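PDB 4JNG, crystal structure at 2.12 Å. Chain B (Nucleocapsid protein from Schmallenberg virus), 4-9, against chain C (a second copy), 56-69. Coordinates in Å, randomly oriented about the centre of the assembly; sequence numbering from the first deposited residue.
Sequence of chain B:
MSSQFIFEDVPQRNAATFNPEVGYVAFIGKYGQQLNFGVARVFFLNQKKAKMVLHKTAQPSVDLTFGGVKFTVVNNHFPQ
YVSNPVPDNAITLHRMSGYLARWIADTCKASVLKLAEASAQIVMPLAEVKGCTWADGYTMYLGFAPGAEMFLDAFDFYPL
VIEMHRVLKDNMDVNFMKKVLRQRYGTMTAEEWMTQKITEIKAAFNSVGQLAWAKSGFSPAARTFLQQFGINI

Chain B 4-9: QFIFED
Chain C (56-69) KTAQPSVDLTFGGV

Chain B 4-9 adds a short parallel strand, I6(B)-F7(B), to the strand S61(C)-F66(C) of the second copy. The register pairs F5(B) with L64(C), I6(B) with T65(C), F7(B) with F66(C) and E8(B) with G67(C), at CA-CA separations of 5.0, 4.7, 4.8 and 5.2 Å. I6(B) (phi/psi -112/126°) and F7(B) (-123/129°) are extended, as are T65(C) (-110/120°) and F66(C) (-118/130°); F5(B), at -105/6°, is not. Three hydrogen bonds set the register: T65(C) N to F5(B) O (2.8 Å, nearly linear at 175°), F7(B) N to T65(C) O (2.7 Å) and G67(C) N to F7(B) O (3.1 Å). T65(C) thus both donates and accepts, reaching residues on either side of I6(B) in sequence, the usual parallel pattern. CA-H...O contacts accompany them, such as L64(C) CA to F5(B) O at 3.5 Å.

Beyond the strand, F66(C)-V69(C) forms a type I' turn, closed by F66(C) N to V69(C) O and V69(C) N to F66(C) O, both 2.9 Å. G67(C) (52/32°) and G68(C) (88/-5°) occupy its positive-phi corners; a CB on G68(C) would jam against the preceding carbonyl.

I6(B) and T65(C) share one sheet face, I6(B) CG1 lying 4.1 Å from T65(C) CB. F7(B) and F66(C), both chi1 m, share the other; their rings are near parallel (11°) but slid apart, with centroids 4.9 Å apart, and F7(B) CD2 sits over a face of the F66(C) ring, 3.7 Å from CE2. L64(C) (m, t) places CD2 4.2 Å from F7(B) CE2 and 4.1 Å from F5(B) CD1, bridging both aromatics. The F5(B) ring (chi1 m) extends further, its CZ 3.9 Å from Q59(C) OE1. E8(B) bonds its own chain: D9(B) N donates to E8(B) OE2 at 2.7 Å.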

# COMPACT_ATOMS: atom_id res chain seq x y z
N GLN B 4 16.51 -11.37 2.54
CA GLN B 4 17.78 -12.16 2.60
C GLN B 4 18.91 -11.48 1.82
O GLN B 4 18.68 -10.78 0.83
CB GLN B 4 17.55 -13.61 2.15
CG GLN B 4 18.72 -14.40 1.58
CD GLN B 4 19.41 -15.26 2.62
OE1 GLN B 4 20.12 -14.77 3.49
NE2 GLN B 4 19.21 -16.57 2.52
N PHE B 5 20.12 -11.75 2.28
CA PHE B 5 21.28 -10.90 2.01
C PHE B 5 22.23 -11.50 0.97
O PHE B 5 23.30 -10.96 0.73
CB PHE B 5 22.03 -10.70 3.32
CG PHE B 5 21.14 -10.23 4.44
CD1 PHE B 5 20.42 -9.05 4.32
CD2 PHE B 5 21.03 -10.97 5.61
CE1 PHE B 5 19.61 -8.61 5.35
CE2 PHE B 5 20.21 -10.54 6.64
CZ PHE B 5 19.50 -9.36 6.51
N ILE B 6 21.82 -12.62 0.37
CA ILE B 6 22.67 -13.32 -0.57
C ILE B 6 22.07 -13.21 -1.96
O ILE B 6 20.90 -13.50 -2.17
CB ILE B 6 22.86 -14.80 -0.17
CG1 ILE B 6 23.67 -14.88 1.13
CG2 ILE B 6 23.58 -15.56 -1.27
CD1 ILE B 6 23.51 -16.17 1.90
N PHE B 7 22.87 -12.75 -2.91
CA PHE B 7 22.37 -12.51 -4.25
C PHE B 7 23.19 -13.30 -5.25
O PHE B 7 24.43 -13.25 -5.24
CB PHE B 7 22.40 -11.01 -4.55
CG PHE B 7 21.55 -10.20 -3.61
CD1 PHE B 7 20.22 -9.94 -3.92
CD2 PHE B 7 22.07 -9.71 -2.43
CE1 PHE B 7 19.44 -9.19 -3.06
CE2 PHE B 7 21.28 -8.97 -1.57
CZ PHE B 7 19.97 -8.70 -1.88
N GLU B 8 22.52 -14.06 -6.11
CA GLU B 8 23.24 -14.88 -7.08
C GLU B 8 22.77 -14.75 -8.51
O GLU B 8 21.67 -14.27 -8.79
CB GLU B 8 23.25 -16.36 -6.65
CG GLU B 8 24.55 -16.80 -5.97
CD GLU B 8 25.80 -16.59 -6.83
OE1 GLU B 8 26.92 -16.63 -6.28
OE2 GLU B 8 25.67 -16.38 -8.06
N ASP B 9 23.65 -15.17 -9.41
CA ASP B 9 23.37 -15.34 -10.83
C ASP B 9 22.68 -16.71 -10.94
O ASP B 9 22.99 -17.58 -10.12
CB ASP B 9 24.71 -15.34 -11.59
CG ASP B 9 24.59 -14.83 -13.00
OD1 ASP B 9 23.95 -13.78 -13.21
OD2 ASP B 9 25.17 -15.46 -13.91
N LYS C 56 14.16 -2.42 4.87
CA LYS C 56 13.38 -3.13 5.88
C LYS C 56 14.19 -3.60 7.08
O LYS C 56 13.60 -3.98 8.10
CB LYS C 56 12.70 -4.34 5.24
CG LYS C 56 11.66 -4.01 4.18
CD LYS C 56 11.54 -5.15 3.17
CE LYS C 56 10.16 -5.24 2.55
NZ LYS C 56 9.66 -3.94 2.03
N THR C 57 15.53 -3.60 7.00
CA THR C 57 16.33 -4.19 8.08
C THR C 57 16.92 -3.16 9.04
O THR C 57 17.59 -2.21 8.64
CB THR C 57 17.44 -5.14 7.54
OG1 THR C 57 17.95 -5.93 8.62
CG2 THR C 57 18.59 -4.36 6.90
N ALA C 58 16.68 -3.38 10.34
CA ALA C 58 17.11 -2.44 11.37
C ALA C 58 18.53 -2.67 11.89
O ALA C 58 18.78 -2.47 13.08
CB ALA C 58 16.12 -2.46 12.53
N GLN C 59 19.45 -3.09 11.03
CA GLN C 59 20.88 -3.06 11.38
C GLN C 59 21.48 -1.85 10.67
O GLN C 59 21.21 -1.64 9.49
CB GLN C 59 21.65 -4.30 10.91
CG GLN C 59 20.90 -5.62 10.83
CD GLN C 59 21.74 -6.72 10.19
OE1 GLN C 59 21.21 -7.60 9.50
NE2 GLN C 59 23.05 -6.67 10.41
N PRO C 60 22.30 -1.05 11.39
CA PRO C 60 22.96 0.10 10.77
C PRO C 60 24.03 -0.30 9.75
O PRO C 60 24.41 0.52 8.92
CB PRO C 60 23.58 0.84 11.96
CG PRO C 60 23.71 -0.18 13.03
CD PRO C 60 22.61 -1.17 12.83
N SER C 61 24.50 -1.54 9.83
CA SER C 61 25.46 -2.08 8.87
C SER C 61 25.08 -3.53 8.55
O SER C 61 24.79 -4.30 9.45
CB SER C 61 26.86 -2.03 9.46
OG SER C 61 27.77 -2.81 8.69
N VAL C 62 25.07 -3.89 7.26
CA VAL C 62 24.76 -5.26 6.89
C VAL C 62 25.80 -5.83 5.93
O VAL C 62 26.35 -5.12 5.09
CB VAL C 62 23.34 -5.38 6.27
CG1 VAL C 62 22.33 -4.58 7.07
CG2 VAL C 62 23.33 -4.90 4.84
N ASP C 63 26.04 -7.13 6.06
CA ASP C 63 26.86 -7.86 5.11
C ASP C 63 25.96 -8.38 3.99
O ASP C 63 25.01 -9.13 4.24
CB ASP C 63 27.57 -9.03 5.80
CG ASP C 63 28.68 -8.58 6.74
OD1 ASP C 63 29.25 -7.47 6.54
OD2 ASP C 63 29.00 -9.35 7.67
N LEU C 64 26.26 -7.95 2.77
CA LEU C 64 25.53 -8.37 1.58
C LEU C 64 26.46 -9.20 0.70
O LEU C 64 27.61 -8.84 0.48
CB LEU C 64 25.05 -7.15 0.78
CG LEU C 64 24.05 -6.21 1.44
CD1 LEU C 64 23.82 -5.00 0.53
CD2 LEU C 64 22.74 -6.91 1.74
N THR C 65 25.96 -10.33 0.20
CA THR C 65 26.79 -11.16 -0.67
C THR C 65 26.27 -11.08 -2.11
O THR C 65 25.11 -11.40 -2.35
CB THR C 65 26.86 -12.60 -0.14
OG1 THR C 65 27.35 -12.56 1.21
CG2 THR C 65 27.79 -13.46 -0.98
N PHE C 66 27.11 -10.62 -3.04
CA PHE C 66 26.78 -10.64 -4.48
C PHE C 66 27.79 -11.52 -5.20
O PHE C 66 29.00 -11.36 -5.03
CB PHE C 66 26.81 -9.24 -5.10
CG PHE C 66 25.87 -8.26 -4.48
CD1 PHE C 66 26.25 -7.52 -3.37
CD2 PHE C 66 24.60 -8.05 -5.01
CE1 PHE C 66 25.39 -6.61 -2.79
CE2 PHE C 66 23.73 -7.14 -4.43
CZ PHE C 66 24.13 -6.42 -3.32
N GLY C 67 27.31 -12.45 -6.02
CA GLY C 67 28.19 -13.36 -6.77
C GLY C 67 29.22 -14.11 -5.92
O GLY C 67 30.32 -14.39 -6.38
N GLY C 68 28.86 -14.41 -4.67
CA GLY C 68 29.74 -15.15 -3.74
C GLY C 68 30.68 -14.26 -2.93
O GLY C 68 31.39 -14.74 -2.03
N VAL C 69 30.67 -12.96 -3.23
CA VAL C 69 31.56 -11.98 -2.59
C VAL C 69 30.80 -11.14 -1.57
O VAL C 69 29.80 -10.50 -1.91
CB VAL C 69 32.21 -11.07 -3.65
CG1 VAL C 69 33.11 -10.03 -3.00
CG2 VAL C 69 33.00 -11.91 -4.64